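Local coordinates for flagellar protein (Xanthomonas campestris pv. campestris, PDB 3C12), which probably serves as the hook-capping scaffold needed to build the flagellar hook, and is represented here by its C-terminal domain, at residues A[16-21]-A[124-129]; A[20-25]-A[82-87]; A[33-38]-A[58-63]; A[52-57]-A[69-74]; A[86-91]-A[98-103]. One frame throughout, in Å; residues are numbered along the deposited sequence.

Interaction 1 of 5, residues A[16-21]-A[124-129]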
# COMPACT_ATOMS: atom_id res chain seq x y z
N VAL A 16 3.62 2.78 8.14
CA VAL A 16 4.07 2.93 6.77
C VAL A 16 3.30 1.98 5.87
O VAL A 16 2.85 0.92 6.29
CB VAL A 16 5.58 2.61 6.65
CG1 VAL A 16 6.38 3.63 7.42
CG2 VAL A 16 5.85 1.22 7.18
N PRO A 17 3.10 2.38 4.61
CA PRO A 17 2.38 1.57 3.63
C PRO A 17 3.20 0.31 3.37
O PRO A 17 4.34 0.39 2.93
CB PRO A 17 2.32 2.47 2.41
CG PRO A 17 2.33 3.83 2.99
CD PRO A 17 3.37 3.72 4.06
N SER A 18 2.62 -0.85 3.64
CA SER A 18 3.33 -2.11 3.42
C SER A 18 2.39 -3.19 2.92
O SER A 18 1.27 -3.31 3.39
CB SER A 18 4.00 -2.56 4.72
OG SER A 18 4.80 -3.70 4.52
N ALA A 19 2.85 -3.96 1.94
CA ALA A 19 2.05 -5.04 1.39
C ALA A 19 2.27 -6.29 2.23
O ALA A 19 1.60 -7.30 2.03
CB ALA A 19 2.44 -5.31 -0.05
N GLN A 20 3.20 -6.23 3.16
CA GLN A 20 3.48 -7.37 4.02
C GLN A 20 3.69 -6.95 5.47
O GLN A 20 3.90 -5.79 5.77
CB GLN A 20 4.69 -8.16 3.50
CG GLN A 20 5.91 -7.35 3.11
CD GLN A 20 7.01 -8.19 2.46
OE1 GLN A 20 6.76 -8.94 1.52
NE2 GLN A 20 8.23 -8.07 2.97
N VAL A 21 3.58 -7.92 6.37
CA VAL A 21 3.77 -7.69 7.79
C VAL A 21 4.83 -8.67 8.27
O VAL A 21 5.14 -9.63 7.58
CB VAL A 21 2.47 -7.95 8.58
CG1 VAL A 21 1.36 -7.05 8.06
CG2 VAL A 21 2.06 -9.40 8.44
N THR A 124 12.11 -2.55 12.43
CA THR A 124 12.27 -3.89 12.95
C THR A 124 11.31 -4.86 12.30
O THR A 124 10.09 -4.68 12.35
CB THR A 124 12.05 -3.90 14.46
OG1 THR A 124 12.81 -2.85 15.06
CG2 THR A 124 12.48 -5.24 15.05
N GLY A 125 11.88 -5.90 11.69
CA GLY A 125 11.10 -6.91 11.02
C GLY A 125 10.86 -6.63 9.54
O GLY A 125 11.14 -7.47 8.68
N LEU A 126 10.34 -5.44 9.25
CA LEU A 126 10.03 -5.04 7.88
C LEU A 126 11.26 -4.75 7.06
O LEU A 126 11.39 -5.23 5.94
CB LEU A 126 9.13 -3.82 7.86
CG LEU A 126 7.70 -4.06 8.33
CD1 LEU A 126 6.94 -2.76 8.38
CD2 LEU A 126 7.03 -5.04 7.39
N GLY A 127 12.16 -3.95 7.61
CA GLY A 127 13.35 -3.61 6.88
C GLY A 127 13.58 -2.12 6.77
O GLY A 127 13.52 -1.37 7.75
N THR A 128 13.84 -1.67 5.55
CA THR A 128 14.12 -0.26 5.34
C THR A 128 12.96 0.56 4.85
O THR A 128 12.06 0.07 4.16
CB THR A 128 15.30 -0.09 4.35
OG1 THR A 128 16.44 0.39 5.08
CG2 THR A 128 14.93 0.87 3.20
N SER A 129 12.99 1.84 5.19
CA SER A 129 11.96 2.74 4.77
C SER A 129 12.45 4.16 4.73
O SER A 129 13.01 4.66 5.70
CB SER A 129 10.75 2.67 5.69
OG SER A 129 9.78 3.61 5.27

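Interaction 2 of 5, residues A[20-25]-A[82-87]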
# COMPACT_ATOMS: atom_id res chain seq x y z
N GLN A 20 3.20 -6.23 3.16
CA GLN A 20 3.48 -7.37 4.02
C GLN A 20 3.69 -6.95 5.47
O GLN A 20 3.90 -5.79 5.77
CB GLN A 20 4.69 -8.16 3.50
CG GLN A 20 5.91 -7.35 3.11
CD GLN A 20 7.01 -8.19 2.46
OE1 GLN A 20 6.76 -8.94 1.52
NE2 GLN A 20 8.23 -8.07 2.97
N VAL A 21 3.58 -7.92 6.37
CA VAL A 21 3.77 -7.69 7.79
C VAL A 21 4.83 -8.67 8.27
O VAL A 21 5.14 -9.63 7.58
CB VAL A 21 2.47 -7.95 8.58
CG1 VAL A 21 1.36 -7.05 8.06
CG2 VAL A 21 2.06 -9.40 8.44
N ALA A 22 5.40 -8.44 9.44
CA ALA A 22 6.43 -9.35 9.91
C ALA A 22 6.23 -9.76 11.36
O ALA A 22 5.66 -9.02 12.16
CB ALA A 22 7.80 -8.72 9.73
N ILE A 23 6.69 -10.97 11.69
CA ILE A 23 6.59 -11.48 13.05
C ILE A 23 7.90 -12.13 13.46
O ILE A 23 8.61 -12.71 12.63
CB ILE A 23 5.48 -12.53 13.22
CG1 ILE A 23 5.59 -13.58 12.11
CG2 ILE A 23 4.13 -11.87 13.29
CD1 ILE A 23 4.72 -14.80 12.34
N ASP A 24 8.22 -12.01 14.74
CA ASP A 24 9.41 -12.62 15.29
C ASP A 24 8.94 -14.00 15.75
O ASP A 24 8.08 -14.61 15.09
CB ASP A 24 9.94 -11.81 16.48
CG ASP A 24 8.84 -11.43 17.47
OD1 ASP A 24 9.18 -10.91 18.55
OD2 ASP A 24 7.65 -11.65 17.16
N ALA A 25 9.46 -14.50 16.86
CA ALA A 25 9.02 -15.81 17.35
C ALA A 25 8.00 -15.66 18.48
O ALA A 25 7.23 -16.58 18.74
CB ALA A 25 10.23 -16.63 17.81
N ALA A 82 8.86 -17.12 12.20
CA ALA A 82 9.17 -15.71 12.21
C ALA A 82 9.52 -15.36 10.76
O ALA A 82 10.02 -16.20 10.01
CB ALA A 82 10.34 -15.42 13.13
N GLY A 83 9.23 -14.12 10.37
CA GLY A 83 9.50 -13.69 9.01
C GLY A 83 8.45 -12.74 8.48
O GLY A 83 7.56 -12.30 9.21
N LYS A 84 8.57 -12.41 7.19
CA LYS A 84 7.66 -11.50 6.52
C LYS A 84 6.53 -12.24 5.80
O LYS A 84 6.77 -13.24 5.13
CB LYS A 84 8.43 -10.63 5.51
CG LYS A 84 9.52 -9.78 6.15
CD LYS A 84 10.28 -8.97 5.12
CE LYS A 84 11.37 -8.13 5.79
NZ LYS A 84 12.24 -7.42 4.81
N TYR A 85 5.31 -11.75 5.96
CA TYR A 85 4.15 -12.36 5.33
C TYR A 85 3.37 -11.32 4.57
O TYR A 85 3.33 -10.15 4.98
CB TYR A 85 3.24 -13.00 6.38
CG TYR A 85 3.83 -14.23 7.01
CD1 TYR A 85 4.78 -14.13 8.02
CD2 TYR A 85 3.46 -15.49 6.56
CE1 TYR A 85 5.35 -15.27 8.58
CE2 TYR A 85 4.02 -16.64 7.11
CZ TYR A 85 4.96 -16.52 8.11
OH TYR A 85 5.50 -17.67 8.63
N GLY A 86 2.75 -11.73 3.47
CA GLY A 86 1.97 -10.81 2.68
C GLY A 86 0.58 -10.58 3.25
O GLY A 86 -0.05 -11.51 3.76
N ILE A 87 0.10 -9.35 3.18
CA ILE A 87 -1.23 -9.04 3.69
C ILE A 87 -2.07 -8.26 2.69
O ILE A 87 -1.62 -7.27 2.11
CB ILE A 87 -1.19 -8.26 5.02
CG1 ILE A 87 -2.62 -7.96 5.47
CG2 ILE A 87 -0.39 -6.98 4.88
CD1 ILE A 87 -2.73 -7.09 6.67

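Interaction 3 of 5, residues A[33-38]-A[58-63]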
# COMPACT_ATOMS: atom_id res chain seq x y z
N VAL A 33 -6.09 0.28 8.17
CA VAL A 33 -6.55 0.50 6.81
C VAL A 33 -7.67 1.52 6.85
O VAL A 33 -8.40 1.62 7.84
CB VAL A 33 -7.09 -0.80 6.19
CG1 VAL A 33 -7.79 -0.51 4.90
CG2 VAL A 33 -5.95 -1.77 5.95
N ALA A 34 -7.82 2.29 5.78
CA ALA A 34 -8.86 3.30 5.74
C ALA A 34 -10.09 2.83 4.99
O ALA A 34 -10.11 2.81 3.76
CB ALA A 34 -8.31 4.57 5.12
N ALA A 35 -11.12 2.46 5.75
CA ALA A 35 -12.40 2.00 5.20
C ALA A 35 -13.16 3.18 4.61
O ALA A 35 -13.27 4.23 5.23
CB ALA A 35 -13.23 1.34 6.28
N THR A 36 -13.69 2.99 3.41
CA THR A 36 -14.42 4.04 2.73
C THR A 36 -15.93 3.95 2.91
O THR A 36 -16.68 4.78 2.40
CB THR A 36 -14.11 4.01 1.23
OG1 THR A 36 -14.41 2.71 0.72
CG2 THR A 36 -12.64 4.32 0.99
N SER A 37 -16.37 2.95 3.65
CA SER A 37 -17.79 2.76 3.88
C SER A 37 -18.00 1.91 5.12
O SER A 37 -17.04 1.38 5.67
CB SER A 37 -18.42 2.05 2.67
OG SER A 37 -19.80 1.80 2.86
N ALA A 38 -19.24 1.81 5.57
CA ALA A 38 -19.54 0.99 6.73
C ALA A 38 -19.63 -0.44 6.21
O ALA A 38 -19.96 -0.67 5.04
CB ALA A 38 -20.86 1.42 7.35
N VAL A 58 -12.97 -7.61 10.27
CA VAL A 58 -13.26 -6.56 11.24
C VAL A 58 -14.41 -5.69 10.77
O VAL A 58 -14.43 -5.25 9.62
CB VAL A 58 -12.03 -5.63 11.48
CG1 VAL A 58 -12.37 -4.56 12.51
CG2 VAL A 58 -10.86 -6.44 11.96
N PRO A 59 -15.38 -5.42 11.66
CA PRO A 59 -16.52 -4.58 11.29
C PRO A 59 -16.08 -3.12 11.18
O PRO A 59 -15.05 -2.73 11.73
CB PRO A 59 -17.50 -4.82 12.43
CG PRO A 59 -16.59 -5.00 13.60
CD PRO A 59 -15.50 -5.90 13.04
N ALA A 60 -16.87 -2.33 10.45
CA ALA A 60 -16.57 -0.92 10.26
C ALA A 60 -17.83 -0.08 10.46
O ALA A 60 -18.64 0.08 9.55
CB ALA A 60 -16.00 -0.69 8.87
N SER A 61 -17.97 0.46 11.66
CA SER A 61 -19.09 1.31 12.03
C SER A 61 -19.51 2.22 10.88
O SER A 61 -20.70 2.43 10.63
CB SER A 61 -18.71 2.14 13.26
OG SER A 61 -17.40 2.70 13.11
N ALA A 62 -18.51 2.76 10.18
CA ALA A 62 -18.71 3.66 9.05
C ALA A 62 -17.34 4.00 8.44
O ALA A 62 -16.30 3.53 8.93
CB ALA A 62 -19.41 4.93 9.50
N ALA A 63 -17.35 4.80 7.38
CA ALA A 63 -16.11 5.19 6.72
C ALA A 63 -15.13 5.71 7.78
O ALA A 63 -15.52 6.36 8.74
CB ALA A 63 -16.37 6.27 5.70

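Interaction 4 of 5, residues A[52-57]-A[69-74]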
# COMPACT_ATOMS: atom_id res chain seq x y z
N PHE A 52 -2.36 -19.68 1.51
CA PHE A 52 -3.22 -19.12 2.52
C PHE A 52 -2.64 -19.45 3.89
O PHE A 52 -2.16 -20.56 4.12
CB PHE A 52 -4.63 -19.72 2.43
CG PHE A 52 -5.57 -19.20 3.49
CD1 PHE A 52 -6.27 -18.01 3.29
CD2 PHE A 52 -5.70 -19.86 4.71
CE1 PHE A 52 -7.08 -17.49 4.29
CE2 PHE A 52 -6.51 -19.34 5.71
CZ PHE A 52 -7.20 -18.15 5.50
N VAL A 53 -2.68 -18.48 4.79
CA VAL A 53 -2.18 -18.67 6.15
C VAL A 53 -3.33 -18.46 7.13
O VAL A 53 -3.72 -19.38 7.85
CB VAL A 53 -1.03 -17.70 6.48
CG1 VAL A 53 -0.69 -17.78 7.96
CG2 VAL A 53 0.17 -18.04 5.63
N LYS A 54 -3.86 -17.25 7.17
CA LYS A 54 -4.98 -16.94 8.04
C LYS A 54 -5.78 -15.79 7.47
O LYS A 54 -5.32 -15.08 6.58
CB LYS A 54 -4.51 -16.59 9.46
CG LYS A 54 -5.63 -16.69 10.47
CD LYS A 54 -5.14 -16.56 11.91
CE LYS A 54 -6.17 -17.10 12.91
NZ LYS A 54 -5.81 -16.84 14.33
N GLN A 55 -6.98 -15.60 8.00
CA GLN A 55 -7.85 -14.53 7.54
C GLN A 55 -8.55 -13.87 8.73
O GLN A 55 -9.06 -14.53 9.63
CB GLN A 55 -8.88 -15.10 6.57
CG GLN A 55 -9.29 -14.15 5.46
CD GLN A 55 -10.78 -13.91 5.45
OE1 GLN A 55 -11.37 -13.68 4.40
NE2 GLN A 55 -11.39 -13.95 6.62
N LEU A 56 -8.55 -12.54 8.73
CA LEU A 56 -9.17 -11.78 9.80
C LEU A 56 -10.30 -10.96 9.22
O LEU A 56 -10.28 -10.61 8.04
CB LEU A 56 -8.14 -10.84 10.44
CG LEU A 56 -6.85 -11.46 10.97
CD1 LEU A 56 -5.79 -10.39 11.17
CD2 LEU A 56 -7.13 -12.19 12.28
N SER A 57 -11.30 -10.66 10.04
CA SER A 57 -12.43 -9.87 9.59
C SER A 57 -12.72 -8.85 10.67
O SER A 57 -12.68 -9.18 11.84
CB SER A 57 -13.65 -10.76 9.37
OG SER A 57 -13.36 -11.79 8.44
N ALA A 69 -5.07 -6.93 13.54
CA ALA A 69 -4.02 -7.55 14.34
C ALA A 69 -3.96 -9.05 14.12
O ALA A 69 -4.95 -9.76 14.28
CB ALA A 69 -4.25 -7.25 15.81
N TRP A 70 -2.78 -9.53 13.74
CA TRP A 70 -2.58 -10.95 13.52
C TRP A 70 -1.72 -11.48 14.66
O TRP A 70 -0.69 -10.90 14.98
CB TRP A 70 -1.88 -11.20 12.18
CG TRP A 70 -1.62 -12.65 11.91
CD1 TRP A 70 -2.46 -13.69 12.18
CD2 TRP A 70 -0.45 -13.21 11.31
NE1 TRP A 70 -1.88 -14.87 11.79
CE2 TRP A 70 -0.65 -14.61 11.25
CE3 TRP A 70 0.74 -12.68 10.81
CZ2 TRP A 70 0.31 -15.48 10.72
CZ3 TRP A 70 1.69 -13.55 10.28
CH2 TRP A 70 1.47 -14.93 10.24
N ASP A 71 -2.18 -12.56 15.27
CA ASP A 71 -1.48 -13.19 16.39
C ASP A 71 -0.32 -14.06 15.95
O ASP A 71 0.36 -14.66 16.78
CB ASP A 71 -2.46 -14.01 17.22
CG ASP A 71 -3.35 -14.88 16.38
OD1 ASP A 71 -2.87 -15.38 15.34
OD2 ASP A 71 -4.53 -15.07 16.74
N GLY A 72 -0.08 -14.15 14.65
CA GLY A 72 1.03 -14.95 14.17
C GLY A 72 0.76 -16.43 14.04
O GLY A 72 1.68 -17.24 13.97
N THR A 73 -0.52 -16.79 14.00
CA THR A 73 -0.90 -18.19 13.86
C THR A 73 -1.75 -18.37 12.61
O THR A 73 -2.37 -17.42 12.13
CB THR A 73 -1.70 -18.67 15.09
OG1 THR A 73 -2.74 -17.73 15.38
CG2 THR A 73 -0.79 -18.80 16.29
N ASP A 74 -1.76 -19.59 12.07
CA ASP A 74 -2.56 -19.85 10.87
C ASP A 74 -4.00 -20.16 11.29
O ASP A 74 -4.29 -20.28 12.48
CB ASP A 74 -1.95 -20.99 10.04
CG ASP A 74 -1.99 -22.35 10.74
OD1 ASP A 74 -1.48 -23.33 10.13
OD2 ASP A 74 -2.51 -22.44 11.87

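Interaction 5 of 5, residues A[86-91]-A[98-103]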
# COMPACT_ATOMS: atom_id res chain seq x y z
N GLY A 86 2.75 -11.73 3.47
CA GLY A 86 1.97 -10.81 2.68
C GLY A 86 0.58 -10.58 3.25
O GLY A 86 -0.05 -11.51 3.76
N ILE A 87 0.10 -9.35 3.18
CA ILE A 87 -1.23 -9.04 3.69
C ILE A 87 -2.07 -8.26 2.69
O ILE A 87 -1.62 -7.27 2.11
CB ILE A 87 -1.19 -8.26 5.02
CG1 ILE A 87 -2.62 -7.96 5.47
CG2 ILE A 87 -0.39 -6.98 4.88
CD1 ILE A 87 -2.73 -7.09 6.67
N THR A 88 -3.29 -8.73 2.48
CA THR A 88 -4.23 -8.09 1.57
C THR A 88 -5.51 -7.75 2.32
O THR A 88 -6.01 -8.54 3.13
CB THR A 88 -4.54 -9.02 0.39
OG1 THR A 88 -3.34 -9.22 -0.36
CG2 THR A 88 -5.60 -8.41 -0.51
N ALA A 89 -6.04 -6.56 2.06
CA ALA A 89 -7.25 -6.14 2.73
C ALA A 89 -8.35 -5.86 1.74
O ALA A 89 -8.16 -5.12 0.77
CB ALA A 89 -6.99 -4.90 3.56
N THR A 90 -9.50 -6.47 1.98
CA THR A 90 -10.64 -6.28 1.12
C THR A 90 -11.84 -5.83 1.92
O THR A 90 -12.22 -6.45 2.91
CB THR A 90 -11.02 -7.55 0.40
OG1 THR A 90 -9.85 -8.12 -0.20
CG2 THR A 90 -12.07 -7.25 -0.68
N GLN A 91 -12.42 -4.74 1.46
CA GLN A 91 -13.58 -4.16 2.11
C GLN A 91 -14.84 -4.66 1.42
O GLN A 91 -14.86 -4.92 0.22
CB GLN A 91 -13.52 -2.64 2.01
CG GLN A 91 -14.57 -1.91 2.81
CD GLN A 91 -14.82 -0.51 2.29
OE1 GLN A 91 -15.47 -0.34 1.26
NE2 GLN A 91 -14.30 0.50 2.98
N LYS A 98 -17.46 -5.00 -3.11
CA LYS A 98 -16.09 -5.26 -2.68
C LYS A 98 -15.04 -4.29 -3.21
O LYS A 98 -15.17 -3.77 -4.31
CB LYS A 98 -15.64 -6.66 -3.10
CG LYS A 98 -16.31 -7.81 -2.41
CD LYS A 98 -15.65 -9.11 -2.88
CE LYS A 98 -16.36 -10.33 -2.34
NZ LYS A 98 -16.71 -10.17 -0.89
N SER A 99 -13.99 -4.08 -2.43
CA SER A 99 -12.89 -3.21 -2.84
C SER A 99 -11.61 -3.49 -2.05
O SER A 99 -11.64 -3.91 -0.89
CB SER A 99 -13.29 -1.73 -2.71
OG SER A 99 -13.52 -1.35 -1.37
N LYS A 100 -10.46 -3.30 -2.70
CA LYS A 100 -9.17 -3.51 -2.07
C LYS A 100 -8.73 -2.21 -1.43
O LYS A 100 -8.79 -1.15 -2.04
CB LYS A 100 -8.13 -3.98 -3.10
CG LYS A 100 -7.67 -5.43 -2.91
CD LYS A 100 -6.74 -5.93 -4.04
CE LYS A 100 -5.31 -5.31 -4.01
NZ LYS A 100 -4.39 -5.77 -2.90
N LEU A 101 -8.29 -2.29 -0.18
CA LEU A 101 -7.84 -1.11 0.54
C LEU A 101 -6.34 -1.18 0.80
O LEU A 101 -5.79 -2.27 0.95
CB LEU A 101 -8.57 -0.99 1.88
CG LEU A 101 -10.10 -1.05 1.91
CD1 LEU A 101 -10.53 -1.15 3.35
CD2 LEU A 101 -10.72 0.16 1.23
N ALA A 102 -5.69 -0.02 0.85
CA ALA A 102 -4.25 0.05 1.10
C ALA A 102 -3.95 -0.27 2.55
O ALA A 102 -4.61 0.22 3.45
CB ALA A 102 -3.73 1.44 0.78
N THR A 103 -2.94 -1.10 2.77
CA THR A 103 -2.57 -1.49 4.13
C THR A 103 -1.39 -0.69 4.66
O THR A 103 -0.41 -0.46 3.96
CB THR A 103 -2.22 -2.99 4.19
OG1 THR A 103 -1.52 -3.37 2.99
CG2 THR A 103 -3.46 -3.83 4.32
O HOH W 1 -1.67 -4.59 0.73

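Interaction 1 of 5, residues A[16-21]-A[124-129]
Leu126 is the side chain that bridges these two segments, and its two methyl groups do different jobs. CD2 reaches the turn around Ser18 to Val21, lying 3.6 Å from the carbonyl oxygen Gln20 O and 3.9 Å from Ser18 OG. CD1 lies on the Val16 side, where it meets Val16 CG2 at 4.3 Å. The other branch of Val16 serves a second neighbour: CG1, anti to the carbonyl carbon, sits 4.0 Å from Ser129 OG. No hydrogen bond crosses between 16-21 and 124-129, so the contact is pure packing, with the leucine tip resting on a polar turn as well as on valine.

What positions that surface is a bond inside the turn. Ser18 OG, anti to its own backbone N (chi1 -175°), donates to Gln20 O at 2.6 Å, in the carbonyl plane and on a lone pair. This braces the turn between Ser18 and Gln20 and occupies the oxygen that CD2 lies against. Further out, Thr103 OG1 is hydrogen-bonded to Ser18 O. Leu123 packs on both Val16 and Ser129, and Ala107 supports Leu126. The second subunit approaches the same turn, its Ser99 packing on Gln20. Such packing of a leucine just ahead of strand 127-130 against the link between strands 13-17 and 20-23 is consistent with a junction between the Ig-like and Tudor-like parts of the molecule.

Interaction 2 of 5, residues A[20-25]-A[82-87]
Strand 20-23 runs antiparallel to the start of strand 83-93 at an edge of the Ig-like β-sandwich, and the two faces of this pairing are quite different. Val21 with Tyr85 and Ile23 with Gly83 form the hydrogen-bonded pairs, four backbone bonds in all. The straightest is Tyr85 N to Val21 O, 2.7 Å with an angle of 173° at the hydrogen, approaching nearly along the C=O axis.

The tight face carries Val21, Ile23 and Tyr85, with Ile87 beside them. Val21 CG1 meets Ile87 CG2 at 3.6 Å, the two side chains crossing at about a right angle. Inward of them, Phe43, Phe68 and Val105 continue the core. Tyr85 also pairs edge-to-face with Trp70, and its OH is hydrogen-bonded to Ala81 O, so the ring has an aromatic neighbour and its hydroxyl a partner.

Across the sheet, Gln20, Ala22 and Lys84 make a looser, more exposed side. Ala22 CB lies 4.1 Å from Lys84 CG, while the extended lysine chain crosses Gln20 obliquely and carries NZ away to a hydrogen bond with Leu126 O. At the far end, Ala82 CB merely leans on the backbone of exposed Asp24, whose OD2 is hydrogen-bonded to Gly27 N. Back on the tight face, Ile23 CD1 approaches the Tyr85 ring obliquely, 3.8 Å from Tyr85 CE1.

Interaction 3 of 5, residues A[33-38]-A[58-63]
Both segments leave a β-strand and turn into a short connection, and the two connections run past each other in opposite directions. Ala38 CA and Ala62 CA are 3.6 Å apart, Ser37 CA and Ala63 CA 4.1 Å, while the strand residues behind them, Val33 and Val58, have already diverged. No hydrogen bond joins the segments. Instead, the backbones meet through CA-H...O contacts, one at each side of the crossing: Ala63 CA lies 3.3 Å from Ala35 O, and Ala38 CA lies 3.1 Å from Ala60 O. The backbone polar groups find partners outside the two segments, Ala60 with Gly39 and Ala38 with Thr94.

The side chains that do the touching all belong to alanines, so they are single methyl groups. Ala35 and Ala60 both point toward the opposing segment, and their CB atoms meet tip to tip at 4.3 Å; beneath them, Val66 touches both. Ala38 CB sits 3.4 Å from Ser61 O and 4.4 Å from Ala62 CB, so it rests on the peptide chain more than on a side chain. At the other end, Ala63 CB lies 3.6 Å from Thr36 O. Thr36 and Ser37 start their side chains away from this contact, and Ser37 OG makes a weak bond to Ala38 O.

The arrangement is characteristic of one end of an Ig-like β-sandwich. Residues 36-38 lead from strand 29-35 to strand 39-46, and residues 61-63 lead from strand 52-60 to strand 64-70, so that both connections cross between the two facing sheets at this end.

Interaction 4 of 5, residues A[52-57]-A[69-74]
Charge pairing centres on Lys54. Its chain, extended throughout with CG anti to the backbone N (chi1 -162°), carries NZ to the Asp71 carboxylate, where it forms a salt bridge to OD2 at 3.3 Å; the bonds to both carboxylate oxygens are weak, as is a third to Thr73 OG1. The neighbouring cation would be expected to favour the ionised form of Asp71.

The hydrogen bonds proper lie within 69-74 and shape what the lysine meets. Asp71 OD1 receives Thr73 N at 3.1 Å on its anti lone pair and also takes the Thr73 hydroxyl from above the carboxylate plane. Trp70 NE1 donates to Thr73 O at 2.6 Å; the oxygen lies nearly in the indole plane, while the NE1 donor stands above the carbonyl plane. The turn thus folds back over the tryptophan, bringing Gly72 CA 3.4 Å above the centre of one ring face.

Apolar packing completes the contact at the indole. Lys54 CD comes to the ring edge, 3.7 Å from Trp70 NE1, and Val53 CG1 lies 3.7 Å from Trp70 CZ2, the valine crossing at about a right angle. Leu56 CD1 sits 4.1 Å from Trp70 CB and also rests against Ala69 O. Asp74 adds its CB beside Val53, while its carboxylate turns off to Asn78 N.

Val53 and Lys54 both stand opposite Ile45, a classic β-bulge; together with the Asx turn at Asp71, the bulge lies where strand 52-60 packs beside a buried tryptophan of the Ig-like β-sandwich.

Interaction 5 of 5, residues A[86-91]-A[98-103]
In this β-hairpin of strands 83-93 and 98-115, the face bearing Ala89, Gln91, Ser99 and Leu101 is turned inward, and there the side chains lie diagonally across one another. Leu101, its CG anti to the carbonyl carbon, reaches back over Gln91 and sets CD1 3.6 Å from Gln91 CB, the two chains crossing obliquely. Val33 of strand 29-35 packs on both Ala89 and Leu101 from the core side.

Toward the open end of the hairpin, Thr103 CG2 touches both Ala89 CB, at 3.8 Å, and Ile87 CD1, at 4.1 Å.

The other face carries Thr90 and Lys100. Thr90 points CG2, anti to its backbone N, at the opposing strand, 3.4 Å from Ser99 O. Lys100 is bent at chi3 and chi4, which folds its ammonium back so that NZ lies 3.8 Å from Thr88 CG2. NZ makes a weak hydrogen bond to Thr88 OG1 of the second subunit, and the same weak bond is repeated from the second subunit's Lys100 to Thr88 of this chain.

Under these side chains the backbone is hydrogen-bonded at Gln91 and Ser99, where Gln91 N donates to Ser99 O at 2.6 Å nearly along the C=O axis. Leu101 N also donates to Ala89 O. Beyond this the strands part: Thr103 OG1, hydrogen-bonded to Ser18 O, is linked back across the gap by one water, which donates to Ile87 O at 3.0 Å and to Thr103 OG1 at 2.6 Å.

Strand 83-93 ties much of this together: interaction 2 pairs its start with strand 20-23, interaction 5 its later part with strand 98-115, their centres about 17 Å apart. Interaction 1 shares Gln20 and Val21 with interaction 2, their centres about 9 Å apart, and closes the longest loop of the five; interactions 3, 4 and 5 are nested within that loop. Interactions 3 and 4 use the two ends of strand 52-60, about 19 Å apart between centres. Trp70 of interaction 4 packs on Ile23 and Tyr85 of interaction 2, joining them through the sandwich core. Interactions 1, 2 and 5 also touch the second subunit, so strands of the fold also face that subunit.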